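Local coordinates for protein cytosol aminopeptidase (Coxiella burnetii, PDB 3IJ3) that probably acts as a manganese-dependent aminopeptidase of the M17 family, removing amino acids from the N-terminal end of peptides, at residues 49-54 with 87-92; 99-104 with 118-123; 141-146 with 178-183; 338-343 with 436-441; 410-413 with 417-420. All blocks are in the same frame, centred on the assembly; numbering follows the deposited sequence. Where two conformers were deposited one is given.

Interaction 1. Residues 49-54 with 87-92; sequences PDWLDT and RVLLGV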
# COMPACT_ATOMS: atom_id res chain seq x y z
N PRO A 49 42.38 -24.28 -29.83
CA PRO A 49 43.71 -24.18 -30.44
C PRO A 49 44.14 -25.46 -31.15
O PRO A 49 44.60 -25.40 -32.29
CB PRO A 49 44.62 -23.87 -29.25
CG PRO A 49 43.74 -23.17 -28.29
CD PRO A 49 42.41 -23.85 -28.42
N ASP A 50 43.99 -26.60 -30.48
CA ASP A 50 44.33 -27.91 -31.07
C ASP A 50 43.44 -28.24 -32.25
O ASP A 50 43.89 -28.84 -33.22
CB ASP A 50 44.21 -29.03 -30.04
CG ASP A 50 45.32 -29.01 -29.01
OD1 ASP A 50 46.36 -28.37 -29.25
OD2 ASP A 50 45.13 -29.64 -27.95
N TRP A 51 42.15 -27.91 -32.16
CA TRP A 51 41.25 -28.17 -33.27
C TRP A 51 41.69 -27.36 -34.50
O TRP A 51 41.75 -27.90 -35.60
CB TRP A 51 39.80 -27.84 -32.92
CG TRP A 51 38.90 -28.12 -34.05
CD1 TRP A 51 38.43 -29.34 -34.43
CD2 TRP A 51 38.36 -27.18 -34.97
NE1 TRP A 51 37.63 -29.22 -35.53
CE2 TRP A 51 37.56 -27.90 -35.88
CE3 TRP A 51 38.47 -25.79 -35.12
CZ2 TRP A 51 36.89 -27.28 -36.93
CZ3 TRP A 51 37.80 -25.18 -36.16
CH2 TRP A 51 37.02 -25.93 -37.05
N LEU A 52 41.98 -26.08 -34.30
CA LEU A 52 42.41 -25.20 -35.41
C LEU A 52 43.61 -25.76 -36.15
O LEU A 52 43.71 -25.65 -37.37
CB LEU A 52 42.69 -23.78 -34.93
CG LEU A 52 41.45 -22.97 -34.59
CD1 LEU A 52 41.80 -21.74 -33.75
CD2 LEU A 52 40.68 -22.58 -35.87
N ASP A 53 44.52 -26.39 -35.41
CA ASP A 53 45.71 -26.99 -36.01
C ASP A 53 45.38 -28.08 -37.03
O ASP A 53 46.23 -28.41 -37.86
CB ASP A 53 46.63 -27.55 -34.94
CG ASP A 53 47.30 -26.47 -34.11
OD1 ASP A 53 47.49 -25.35 -34.63
OD2 ASP A 53 47.68 -26.76 -32.95
N THR A 54 44.17 -28.65 -36.95
CA THR A 54 43.75 -29.70 -37.88
C THR A 54 43.05 -29.14 -39.12
O THR A 54 42.70 -29.90 -40.04
CB THR A 54 42.76 -30.70 -37.22
OG1 THR A 54 41.47 -30.09 -36.99
CG2 THR A 54 43.33 -31.25 -35.91
N ARG A 87 30.74 -25.10 -42.04
CA ARG A 87 30.54 -25.62 -40.67
C ARG A 87 30.21 -24.53 -39.73
O ARG A 87 30.55 -23.38 -39.96
CB ARG A 87 31.86 -26.27 -40.21
CG ARG A 87 32.01 -26.65 -38.70
CD ARG A 87 33.41 -27.27 -38.42
NE ARG A 87 33.65 -28.38 -39.33
CZ ARG A 87 33.27 -29.64 -39.14
NH1 ARG A 87 32.65 -30.02 -38.01
NH2 ARG A 87 33.52 -30.54 -40.07
N VAL A 88 29.53 -24.87 -38.64
CA VAL A 88 29.25 -23.90 -37.61
C VAL A 88 29.80 -24.41 -36.28
O VAL A 88 29.49 -25.53 -35.86
CB VAL A 88 27.74 -23.58 -37.47
CG1 VAL A 88 27.48 -22.62 -36.29
CG2 VAL A 88 27.20 -22.97 -38.78
N LEU A 89 30.65 -23.63 -35.64
CA LEU A 89 31.13 -23.98 -34.30
C LEU A 89 30.17 -23.34 -33.31
O LEU A 89 29.77 -22.19 -33.49
CB LEU A 89 32.55 -23.47 -34.03
CG LEU A 89 33.61 -23.90 -35.01
CD1 LEU A 89 34.96 -23.19 -34.69
CD2 LEU A 89 33.73 -25.40 -34.97
N LEU A 90 29.79 -24.07 -32.27
CA LEU A 90 28.94 -23.56 -31.19
C LEU A 90 29.72 -23.62 -29.87
O LEU A 90 30.13 -24.70 -29.42
CB LEU A 90 27.65 -24.39 -31.05
CG LEU A 90 26.75 -24.10 -29.85
CD1 LEU A 90 26.12 -22.69 -29.94
CD2 LEU A 90 25.67 -25.22 -29.70
N GLY A 91 29.92 -22.48 -29.23
CA GLY A 91 30.58 -22.47 -27.93
C GLY A 91 29.61 -23.08 -26.92
O GLY A 91 28.44 -22.74 -26.91
N VAL A 92 30.09 -24.01 -26.10
CA VAL A 92 29.26 -24.64 -25.07
C VAL A 92 29.84 -24.44 -23.65
O VAL A 92 31.06 -24.30 -23.49
CB VAL A 92 29.05 -26.15 -25.38
CG1 VAL A 92 28.33 -26.32 -26.74
CG2 VAL A 92 30.36 -26.91 -25.39

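Interaction 2. Residues 99-104 with 118-123; sequences WDFGGL and DDFEDD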
# COMPACT_ATOMS: atom_id res chain seq x y z
N TRP A 99 21.66 -27.38 -23.24
CA TRP A 99 20.84 -26.20 -23.54
C TRP A 99 21.51 -25.18 -24.45
O TRP A 99 20.80 -24.36 -25.02
CB TRP A 99 20.35 -25.44 -22.29
CG TRP A 99 19.14 -25.98 -21.59
CD1 TRP A 99 19.06 -26.40 -20.30
CD2 TRP A 99 17.82 -26.13 -22.14
NE1 TRP A 99 17.79 -26.81 -20.00
CE2 TRP A 99 17.00 -26.66 -21.11
CE3 TRP A 99 17.25 -25.89 -23.40
CZ2 TRP A 99 15.65 -26.95 -21.30
CZ3 TRP A 99 15.89 -26.17 -23.59
CH2 TRP A 99 15.11 -26.70 -22.53
N ASP A 100 22.84 -25.17 -24.60
CA ASP A 100 23.43 -24.19 -25.53
C ASP A 100 22.88 -24.42 -26.94
O ASP A 100 22.72 -23.46 -27.73
CB ASP A 100 24.96 -24.26 -25.55
CG ASP A 100 25.60 -23.86 -24.22
OD1 ASP A 100 25.28 -22.75 -23.73
OD2 ASP A 100 26.44 -24.63 -23.70
N PHE A 101 22.59 -25.69 -27.26
CA PHE A 101 22.00 -26.04 -28.56
C PHE A 101 20.61 -25.43 -28.73
O PHE A 101 20.16 -25.20 -29.85
CB PHE A 101 21.95 -27.56 -28.76
CG PHE A 101 23.30 -28.19 -28.96
CD1 PHE A 101 23.80 -28.37 -30.25
CD2 PHE A 101 24.07 -28.56 -27.88
CE1 PHE A 101 25.04 -28.91 -30.44
CE2 PHE A 101 25.32 -29.10 -28.07
CZ PHE A 101 25.81 -29.28 -29.35
N GLY A 102 19.93 -25.15 -27.63
CA GLY A 102 18.61 -24.53 -27.70
C GLY A 102 18.62 -23.15 -28.35
O GLY A 102 17.61 -22.70 -28.90
N GLY A 103 19.75 -22.45 -28.28
CA GLY A 103 19.82 -21.12 -28.88
C GLY A 103 20.10 -21.07 -30.37
O GLY A 103 20.07 -20.00 -30.96
N LEU A 104 20.31 -22.23 -31.00
CA LEU A 104 20.72 -22.26 -32.41
C LEU A 104 19.76 -21.67 -33.44
O LEU A 104 20.19 -20.93 -34.33
CB LEU A 104 21.13 -23.68 -32.83
CG LEU A 104 22.46 -24.18 -32.28
CD1 LEU A 104 22.54 -25.68 -32.49
CD2 LEU A 104 23.64 -23.45 -32.95
N ASP A 118 29.75 -38.42 -32.59
CA ASP A 118 31.09 -38.49 -32.02
C ASP A 118 31.48 -37.29 -31.16
O ASP A 118 32.44 -37.36 -30.42
CB ASP A 118 32.14 -38.68 -33.12
CG ASP A 118 32.05 -40.04 -33.78
OD1 ASP A 118 31.27 -40.89 -33.31
OD2 ASP A 118 32.78 -40.25 -34.77
N ASP A 119 30.74 -36.18 -31.27
CA ASP A 119 31.02 -34.98 -30.47
C ASP A 119 30.44 -35.05 -29.06
O ASP A 119 30.67 -34.13 -28.27
CB ASP A 119 30.45 -33.72 -31.16
CG ASP A 119 31.19 -33.34 -32.41
OD1 ASP A 119 32.38 -33.69 -32.54
OD2 ASP A 119 30.59 -32.66 -33.28
N PHE A 120 29.70 -36.11 -28.75
CA PHE A 120 29.06 -36.29 -27.44
C PHE A 120 29.59 -37.50 -26.69
O PHE A 120 29.99 -38.49 -27.30
CB PHE A 120 27.55 -36.38 -27.64
CG PHE A 120 26.99 -35.17 -28.33
CD1 PHE A 120 26.54 -34.08 -27.59
CD2 PHE A 120 26.97 -35.10 -29.72
CE1 PHE A 120 26.06 -32.94 -28.23
CE2 PHE A 120 26.48 -33.95 -30.37
CZ PHE A 120 26.03 -32.88 -29.63
N GLU A 121 29.60 -37.40 -25.36
CA GLU A 121 30.09 -38.47 -24.47
C GLU A 121 29.22 -39.74 -24.56
O GLU A 121 29.73 -40.86 -24.48
CB GLU A 121 30.09 -37.94 -23.03
CG GLU A 121 30.49 -38.95 -21.92
CD GLU A 121 30.24 -38.38 -20.52
OE1 GLU A 121 30.21 -37.14 -20.37
OE2 GLU A 121 30.06 -39.17 -19.56
N ASP A 122 27.92 -39.55 -24.77
CA ASP A 122 26.93 -40.65 -24.79
C ASP A 122 25.71 -40.29 -25.68
O ASP A 122 25.47 -39.11 -25.93
CB ASP A 122 26.51 -40.89 -23.33
CG ASP A 122 25.61 -42.09 -23.15
OD1 ASP A 122 26.11 -43.12 -22.67
OD2 ASP A 122 24.41 -42.01 -23.52
N ASP A 123 24.95 -41.29 -26.18
CA ASP A 123 23.77 -41.01 -27.01
C ASP A 123 22.74 -40.13 -26.28
O ASP A 123 21.93 -39.46 -26.91
CB ASP A 123 23.07 -42.31 -27.45
CG ASP A 123 23.84 -43.05 -28.53
OD1 ASP A 123 24.89 -42.55 -28.99
OD2 ASP A 123 23.37 -44.13 -28.94

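Interaction 3. Residues 141-146 with 178-183; sequences NAYRKR and NTPAED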
# COMPACT_ATOMS: atom_id res chain seq x y z
N ASN A 141 2.25 -18.87 -32.53
CA ASN A 141 1.75 -18.00 -33.61
C ASN A 141 0.24 -17.97 -33.84
O ASN A 141 -0.23 -17.58 -34.93
CB ASN A 141 2.44 -18.38 -34.92
CG ASN A 141 2.13 -19.81 -35.35
OD1 ASN A 141 1.51 -20.57 -34.61
ND2 ASN A 141 2.57 -20.17 -36.56
N ALA A 142 -0.52 -18.36 -32.83
CA ALA A 142 -1.97 -18.36 -32.95
C ALA A 142 -2.60 -16.97 -33.06
O ALA A 142 -3.72 -16.85 -33.56
CB ALA A 142 -2.59 -19.13 -31.79
N TYR A 143 -1.90 -15.93 -32.62
CA TYR A 143 -2.45 -14.57 -32.62
C TYR A 143 -1.66 -13.54 -33.39
O TYR A 143 -2.08 -12.39 -33.47
CB TYR A 143 -2.66 -14.11 -31.16
CG TYR A 143 -3.58 -15.02 -30.43
CD1 TYR A 143 -4.95 -14.81 -30.45
CD2 TYR A 143 -3.10 -16.15 -29.80
CE1 TYR A 143 -5.81 -15.67 -29.81
CE2 TYR A 143 -3.95 -17.01 -29.16
CZ TYR A 143 -5.31 -16.77 -29.19
OH TYR A 143 -6.17 -17.61 -28.56
N ARG A 144 -0.53 -13.94 -33.97
CA ARG A 144 0.25 -13.04 -34.82
C ARG A 144 1.06 -13.85 -35.83
O ARG A 144 1.42 -14.98 -35.56
CB ARG A 144 1.21 -12.15 -34.03
CG ARG A 144 2.30 -12.85 -33.25
CD ARG A 144 3.06 -11.78 -32.47
NE ARG A 144 4.16 -12.28 -31.67
CZ ARG A 144 5.46 -12.09 -31.93
NH1 ARG A 144 5.88 -11.40 -32.99
NH2 ARG A 144 6.36 -12.59 -31.09
N LYS A 145 1.33 -13.26 -36.97
CA LYS A 145 2.13 -13.93 -37.98
C LYS A 145 3.58 -13.84 -37.61
O LYS A 145 4.05 -12.78 -37.20
CB LYS A 145 2.01 -13.30 -39.36
CG LYS A 145 0.85 -13.74 -40.23
CD LYS A 145 -0.40 -12.91 -40.10
CE LYS A 145 -1.38 -13.28 -41.21
NZ LYS A 145 -2.55 -12.36 -41.28
N ARG A 146 4.31 -14.93 -37.75
CA ARG A 146 5.74 -14.90 -37.47
C ARG A 146 6.49 -15.68 -38.54
O ARG A 146 6.02 -16.70 -39.02
CB ARG A 146 6.01 -15.45 -36.07
CG ARG A 146 5.29 -14.62 -35.00
CD ARG A 146 5.41 -15.17 -33.62
NE ARG A 146 6.78 -15.22 -33.16
CZ ARG A 146 7.14 -15.67 -31.95
NH1 ARG A 146 8.42 -15.68 -31.61
NH2 ARG A 146 6.22 -16.13 -31.10
N ASN A 178 0.23 -20.97 -23.06
CA ASN A 178 0.25 -19.71 -23.81
C ASN A 178 -1.12 -19.22 -24.32
O ASN A 178 -1.30 -18.02 -24.56
CB ASN A 178 1.22 -19.80 -25.00
CG ASN A 178 2.67 -19.71 -24.59
OD1 ASN A 178 3.01 -19.04 -23.62
ND2 ASN A 178 3.55 -20.29 -25.40
N THR A 179 -2.06 -20.13 -24.52
CA THR A 179 -3.37 -19.71 -25.06
C THR A 179 -4.08 -18.83 -24.05
O THR A 179 -4.25 -19.20 -22.90
CB THR A 179 -4.25 -20.91 -25.42
OG1 THR A 179 -3.55 -21.74 -26.36
CG2 THR A 179 -5.61 -20.44 -26.05
N PRO A 180 -4.47 -17.64 -24.47
CA PRO A 180 -5.22 -16.76 -23.57
C PRO A 180 -6.41 -17.47 -22.94
O PRO A 180 -7.08 -18.30 -23.60
CB PRO A 180 -5.74 -15.68 -24.51
CG PRO A 180 -4.74 -15.60 -25.56
CD PRO A 180 -4.26 -17.01 -25.78
N ALA A 181 -6.75 -17.11 -21.70
CA ALA A 181 -7.85 -17.76 -21.01
C ALA A 181 -9.16 -17.72 -21.77
O ALA A 181 -9.92 -18.69 -21.72
CB ALA A 181 -8.02 -17.19 -19.59
N GLU A 182 -9.44 -16.62 -22.48
CA GLU A 182 -10.67 -16.52 -23.24
C GLU A 182 -10.85 -17.69 -24.23
O GLU A 182 -11.98 -18.11 -24.49
CB GLU A 182 -10.70 -15.20 -24.03
CG GLU A 182 -11.90 -15.04 -24.97
CD GLU A 182 -13.26 -14.96 -24.27
OE1 GLU A 182 -13.35 -14.80 -23.03
OE2 GLU A 182 -14.28 -15.03 -25.00
N ASP A 183 -9.75 -18.17 -24.75
CA ASP A 183 -9.74 -19.27 -25.74
C ASP A 183 -9.27 -20.60 -25.15
O ASP A 183 -9.03 -21.58 -25.87
CB ASP A 183 -8.86 -18.82 -26.91
CG ASP A 183 -9.36 -17.54 -27.58
OD1 ASP A 183 -10.58 -17.34 -27.67
OD2 ASP A 183 -8.52 -16.77 -28.08

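Interaction 4. Residues 338-343 with 436-441; sequences VLADAL and QHFVSD. With EDO (1,2-ethanediol), chain I.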
# COMPACT_ATOMS: atom_id res chain seq x y z
N VAL A 338 -9.90 -27.38 -5.30
CA VAL A 338 -10.39 -28.20 -6.41
C VAL A 338 -9.60 -29.51 -6.50
O VAL A 338 -10.19 -30.56 -6.79
CB VAL A 338 -10.47 -27.45 -7.76
CG1 VAL A 338 -11.30 -26.15 -7.55
CG2 VAL A 338 -9.08 -27.15 -8.37
N LEU A 339 -8.31 -29.45 -6.21
CA LEU A 339 -7.47 -30.66 -6.21
C LEU A 339 -7.91 -31.67 -5.15
O LEU A 339 -7.81 -32.87 -5.36
CB LEU A 339 -5.99 -30.32 -6.01
CG LEU A 339 -5.31 -29.69 -7.21
CD1 LEU A 339 -3.90 -29.20 -6.83
CD2 LEU A 339 -5.26 -30.67 -8.39
N ALA A 340 -8.39 -31.18 -4.01
CA ALA A 340 -8.86 -32.05 -2.91
C ALA A 340 -9.92 -33.04 -3.38
O ALA A 340 -9.90 -34.21 -2.99
CB ALA A 340 -9.40 -31.22 -1.72
N ASP A 341 -10.86 -32.58 -4.21
CA ASP A 341 -11.88 -33.46 -4.75
C ASP A 341 -11.32 -34.46 -5.75
O ASP A 341 -11.73 -35.61 -5.77
CB ASP A 341 -13.01 -32.67 -5.40
CG ASP A 341 -14.10 -32.28 -4.41
OD1 ASP A 341 -14.00 -32.63 -3.22
OD2 ASP A 341 -15.10 -31.68 -4.87
N ALA A 342 -10.39 -34.02 -6.60
CA ALA A 342 -9.79 -34.92 -7.58
C ALA A 342 -8.99 -35.98 -6.84
O ALA A 342 -9.02 -37.15 -7.20
CB ALA A 342 -8.89 -34.14 -8.58
N LEU A 343 -8.25 -35.57 -5.81
CA LEU A 343 -7.47 -36.52 -5.01
C LEU A 343 -8.34 -37.53 -4.26
O LEU A 343 -7.99 -38.73 -4.20
CB LEU A 343 -6.50 -35.80 -4.04
CG LEU A 343 -5.32 -35.07 -4.64
CD1 LEU A 343 -4.66 -34.18 -3.57
CD2 LEU A 343 -4.29 -36.01 -5.31
N GLN A 436 -2.54 -33.21 1.72
CA GLN A 436 -2.24 -34.44 2.40
C GLN A 436 -3.43 -34.92 3.22
O GLN A 436 -3.55 -36.11 3.47
CB GLN A 436 -1.01 -34.29 3.30
CG GLN A 436 -0.57 -35.58 3.92
CD GLN A 436 0.72 -35.44 4.70
OE1 GLN A 436 1.01 -34.38 5.27
NE2 GLN A 436 1.48 -36.52 4.76
N HIS A 437 -4.30 -34.02 3.65
CA HIS A 437 -5.50 -34.44 4.41
C HIS A 437 -6.41 -35.33 3.59
O HIS A 437 -7.24 -36.05 4.16
CB HIS A 437 -6.32 -33.24 4.89
CG HIS A 437 -5.71 -32.51 6.04
ND1 HIS A 437 -4.63 -31.67 5.91
CD2 HIS A 437 -6.04 -32.50 7.36
CE1 HIS A 437 -4.32 -31.16 7.09
NE2 HIS A 437 -5.16 -31.65 7.99
N PHE A 438 -6.24 -35.30 2.27
CA PHE A 438 -7.09 -36.07 1.32
C PHE A 438 -6.45 -37.33 0.77
O PHE A 438 -7.08 -38.09 -0.00
CB PHE A 438 -7.57 -35.14 0.22
CG PHE A 438 -8.36 -33.98 0.76
CD1 PHE A 438 -9.74 -34.09 0.91
CD2 PHE A 438 -7.73 -32.81 1.21
CE1 PHE A 438 -10.50 -33.05 1.46
CE2 PHE A 438 -8.49 -31.77 1.77
CZ PHE A 438 -9.88 -31.90 1.91
N VAL A 439 -5.21 -37.59 1.18
CA VAL A 439 -4.47 -38.76 0.69
C VAL A 439 -3.84 -39.59 1.80
O VAL A 439 -2.98 -39.10 2.54
CB VAL A 439 -3.33 -38.32 -0.24
CG1 VAL A 439 -2.62 -39.56 -0.83
CG2 VAL A 439 -3.84 -37.44 -1.37
N SER A 440 -4.26 -40.85 1.91
CA SER A 440 -3.69 -41.77 2.88
C SER A 440 -2.17 -41.88 2.77
O SER A 440 -1.62 -41.91 1.67
CB SER A 440 -4.27 -43.17 2.66
OG SER A 440 -3.67 -44.10 3.55
N ASP A 441 -1.49 -41.98 3.92
CA ASP A 441 -0.04 -42.22 3.92
C ASP A 441 0.30 -43.57 3.28
O ASP A 441 1.46 -43.80 2.91
CB ASP A 441 0.54 -42.21 5.35
CG ASP A 441 0.65 -40.82 5.95
OD1 ASP A 441 0.60 -39.81 5.21
OD2 ASP A 441 0.81 -40.75 7.18
C1 EDO I . -6.02 -28.76 11.63
O1 EDO I . -5.66 -29.61 12.73
C2 EDO I . -5.69 -29.43 10.31
O2 EDO I . -5.45 -30.83 10.47

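Interaction 5. Residues 410-413 with 417-420; sequences LKSE and LTNS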
# COMPACT_ATOMS: atom_id res chain seq x y z
N LEU A 410 -3.70 -24.72 9.75
CA LEU A 410 -4.92 -24.98 8.97
C LEU A 410 -6.13 -25.23 9.91
O LEU A 410 -7.19 -25.68 9.48
CB LEU A 410 -4.69 -26.15 8.01
CG LEU A 410 -3.70 -25.84 6.91
CD1 LEU A 410 -3.41 -27.11 6.07
CD2 LEU A 410 -4.23 -24.71 6.04
N LYS A 411 -5.97 -24.92 11.19
CA LYS A 411 -7.05 -25.13 12.18
C LYS A 411 -8.23 -24.18 11.92
O LYS A 411 -8.01 -23.00 11.65
CB LYS A 411 -6.52 -24.91 13.61
CG LYS A 411 -7.61 -24.78 14.68
CD LYS A 411 -7.05 -24.62 16.09
CE LYS A 411 -8.16 -24.23 17.09
NZ LYS A 411 -9.35 -25.14 16.99
N SER A 412 -9.45 -24.71 12.00
CA SER A 412 -10.68 -23.92 11.85
C SER A 412 -11.52 -24.05 13.11
O SER A 412 -11.56 -25.13 13.71
CB SER A 412 -11.51 -24.44 10.67
OG SER A 412 -12.74 -23.73 10.60
N GLU A 413 -12.16 -22.97 13.53
CA GLU A 413 -13.08 -23.05 14.65
C GLU A 413 -14.47 -23.56 14.17
O GLU A 413 -15.30 -23.96 15.00
CB GLU A 413 -13.30 -21.67 15.30
CG GLU A 413 -12.04 -21.01 15.86
CD GLU A 413 -11.47 -21.75 17.05
OE1 GLU A 413 -12.19 -22.53 17.68
OE2 GLU A 413 -10.29 -21.54 17.37
N LEU A 417 -11.11 -28.01 8.56
CA LEU A 417 -9.87 -27.27 8.35
C LEU A 417 -10.12 -26.05 7.48
O LEU A 417 -11.16 -25.92 6.89
CB LEU A 417 -8.78 -28.11 7.71
CG LEU A 417 -8.94 -28.54 6.27
CD1 LEU A 417 -7.59 -29.15 5.74
CD2 LEU A 417 -10.11 -29.54 6.11
N THR A 418 -9.16 -25.15 7.46
CA THR A 418 -9.23 -23.99 6.58
C THR A 418 -8.43 -24.31 5.35
O THR A 418 -7.69 -25.30 5.32
CB THR A 418 -8.62 -22.73 7.23
OG1 THR A 418 -7.22 -22.95 7.48
CG2 THR A 418 -9.33 -22.36 8.53
N ASN A 419 -8.57 -23.48 4.31
CA ASN A 419 -7.76 -23.70 3.12
C ASN A 419 -6.48 -22.89 3.10
O ASN A 419 -5.65 -23.12 2.25
CB ASN A 419 -8.52 -23.47 1.81
CG ASN A 419 -8.84 -22.04 1.56
OD1 ASN A 419 -9.12 -21.28 2.49
ND2 ASN A 419 -8.87 -21.65 0.25
N SER A 420 -6.28 -21.96 4.02
CA SER A 420 -5.05 -21.18 4.02
C SER A 420 -4.62 -20.89 5.43
O SER A 420 -5.43 -20.90 6.35
CB SER A 420 -5.19 -19.84 3.28
OG SER A 420 -6.05 -18.99 4.02
O HOH W 1 -6.29 -21.47 10.00

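Interaction 1. Residues 49-54 with 87-92
Trp-51, on the short helix 48-52, lays its indole against two side chains of strand 85-91, Arg-87 and Leu-89. The part against Leu-89 is a CH-pi contact. CD2 of Leu-89 stands over one face of the six-membered ring, 4.2 Å from its centroid and 23° off the normal, displaced toward the rim. The other methyl of Leu-89, CD1, adds an apolar contact, lying 3.8 Å from Trp-51 CZ3. Alongside, the aliphatic part of Arg-87 slides past the indole, its CD 3.8 Å from CZ2 of Trp-51. Beyond CD, a bend at chi3 (-53°) turns the guanidinium off the line of the chain, and its plane stands at 61° to the ring.

Within residues 49-54 the polar contacts converge on a carbonyl. Trp-51 O accepts both the backbone N of Thr-54, at 2.9 Å, and the hydroxyl Thr-54 OG1, at 2.6 Å, the latter lying in the carbonyl plane. The same hydroxyl lies over the indole face opposite Leu-89, but above the five-membered part.

Trp-51 also touches Gln-41 and Met-43 of strand 38-43 and Ile-78 of strand 75-79. This is helix-on-sheet packing, with a tryptophan laid on the mixed sheet of the N-terminal domain.

Interaction 2. Residues 99-104 with 118-123
Phe-101 CZ touches Phe-120 CZ at 3.6 Å, the two side chains coming from opposite directions, and this single aromatic pair carries the contact. Along 118-123, Asp-118 and Asp-119 come first, closing a short 3-10 turn; the side chain of Asp-119 rests on Gln-41 and Pro-42 of strand 38-43.

Phe-120 follows, with its backbone extended. Its CG is anti to the carbonyl carbon (chi1 -58°), and from there the ring reaches toward Phe-101. CZ of Phe-101 lies at the edge of the Phe-120 ring, near its plane, and Phe-120 CE1 is 3.9 Å from CE2 of Phe-101. The centroids are 5.6 Å apart and the planes 43° to each other, an oblique pairing, neither a stack nor edge-to-face.

After Glu-121 the chain reaches Asp-122, at the N-cap position of helix 123-135. In the conformer given, one of two deposited, its OD2 accepts from the backbone N of Glu-124. Asp-123 begins that helix.

Both phenylalanines are buried and both rest on Ala-129 of helix 123-135. Phe-101 in addition touches Pro-42 of strand 38-43 and Leu-90 of strand 85-91, so it lies between that helix and the sheet, with Phe-120 joining it on the helix side.

Interaction 3. Residues 141-146 with 178-183
Tyr-143 OH donates a short hydrogen bond to Asp-183 OD2, 2.5 Å long. The carboxylate oxygen is met on its anti side, 18° out of the carboxylate plane. Ring and carboxylate lie within 4° of coplanar, and OD2 sits in plane at the ring edge, 3.4 Å from Tyr-143 CE1.

Pro-180 supplies the apolar half. Its CD approaches the ring obliquely, 3.4 Å from Tyr-143 CE2, and its CG makes an off-centre CH-pi contact, 4.3 Å from the ring centroid. Thr-179 touches more lightly, CG2 standing 3.8 Å from Tyr-143 OH, while its hydroxyl is bonded back to Asp-175 O.

One shell further out, a compact turn brings proline and aspartate to the same phenol. Asp-183 N donates to Pro-180 O at 2.9 Å across the 3-10 segment, and the carboxylate, with CG beside its own backbone N (chi1 -60°), projects toward the tyrosine. The backbone of Tyr-143 is anchored by a neighbouring subunit, whose Thr-325 hydroxyl bonds to Tyr-143 O. Glu-182 forms salt bridges with Arg-313 and Arg-224 of that same subunit.

The contact thus joins two family regions at a subunit interface of the six-chain assembly: a loop of the N-terminal domain meets the turn 178-183, which belongs to the catalytic domain and leads into helix 186-200.

Interaction 4. Residues 338-343 with 436-441
The methyl of Ala-340 sits over the very centre of the Phe-438 ring: CB is 3.5 Å from the centroid and only 6° off the normal. All six ring carbons lie within 3.9 Å of that CB, making this a close and remarkably central CH-pi contact.

The ring is carried by a type I turn from Gln-436 to Val-439, just after helix 427-436. One helical turn beyond Ala-340, Leu-343 extends the apolar surface. Its CD1 meets Val-439 CG2 at 4.0 Å, the two side chains crossing at a slant, while its CB stands 4.4 Å from CB of Phe-438. Phe-434 of helix 427-436 meets the phenylalanine ring and also touches Ala-340; Trp-445 of strand 445-454 lies against both Leu-343 and Val-439.

His-437 turns elsewhere. Its NE2 makes a 2.6 Å hydrogen bond with O2 of a 1,2-ethanediol, probably from the crystallisation liquor, in the plane of the imidazole, and ND1 is bonded to Leu-433 O.

Between helix 335-347 and the turn, then, the contact is apolar: methyl, ring and aliphatic packing among buried residues hold the two together, and the fit depends on shape rather than on polar pairing.

Interaction 5. Residues 410-413 with 417-420
Leu-410 and Thr-418 close a tight loop in the catalytic domain, where the chain turns back on itself to enter strand 417-418, an edge strand of a small three-stranded sheet. Thr-418 N donates to Leu-410 O at 2.9 Å in a nearly straight bond (166° at the hydrogen).

Leu-410 buries the largest area here. Its CD2 lies against the backbone of 418-420, 3.6 Å from Thr-418 O, and the leucine also packs on Thr-430 and Phe-434 of helix 427-436. That Thr-418 carbonyl oxygen is buried by the contact and has no hydrogen-bond partner in the model.

Thr-418 comes next. Its methyl CG2 is 3.7 Å from CB of Ser-412, while OG1 occupies the position between backbone N and carbonyl carbon (chi1 63°), from which it donates to Ser-420 O at 2.9 Å.

Leu-417 brings its CB to 3.4 Å from Leu-410 O and rests on Phe-434. Ser-412 OG is bonded to Glu-327 OE1 of strand 325-327 and to the backbone N atoms of Val-414 and Ala-415 inside the loop.

A water adds a second bridge between the two sides, donating to Lys-411 O at 2.8 Å and to Thr-418 OG1 at 3.1 Å.

From the N terminus, interaction 1 closes a loop of 32 residues from helix 48-52 to strand 85-91. Interaction 2 follows in series, its 13-residue loop holding most of helix 104-107 and strand 111-114; the two touch where Leu-90 meets Phe-101 and Val-92 meets Asp-100, within the N-terminal domain. Interaction 3 comes next; its loop contains most of helix 157-178, and it ties the N-terminal domain to the catalytic one. Interaction 4 closes the longest loop, 92 residues, and interaction 5 is a short loop closure nested inside it, three residues between its segments; they meet where His-437 packs on Leu-417 and Leu-410. None of the loops cross. The centres of interactions 1 and 5 are about 62 Å apart.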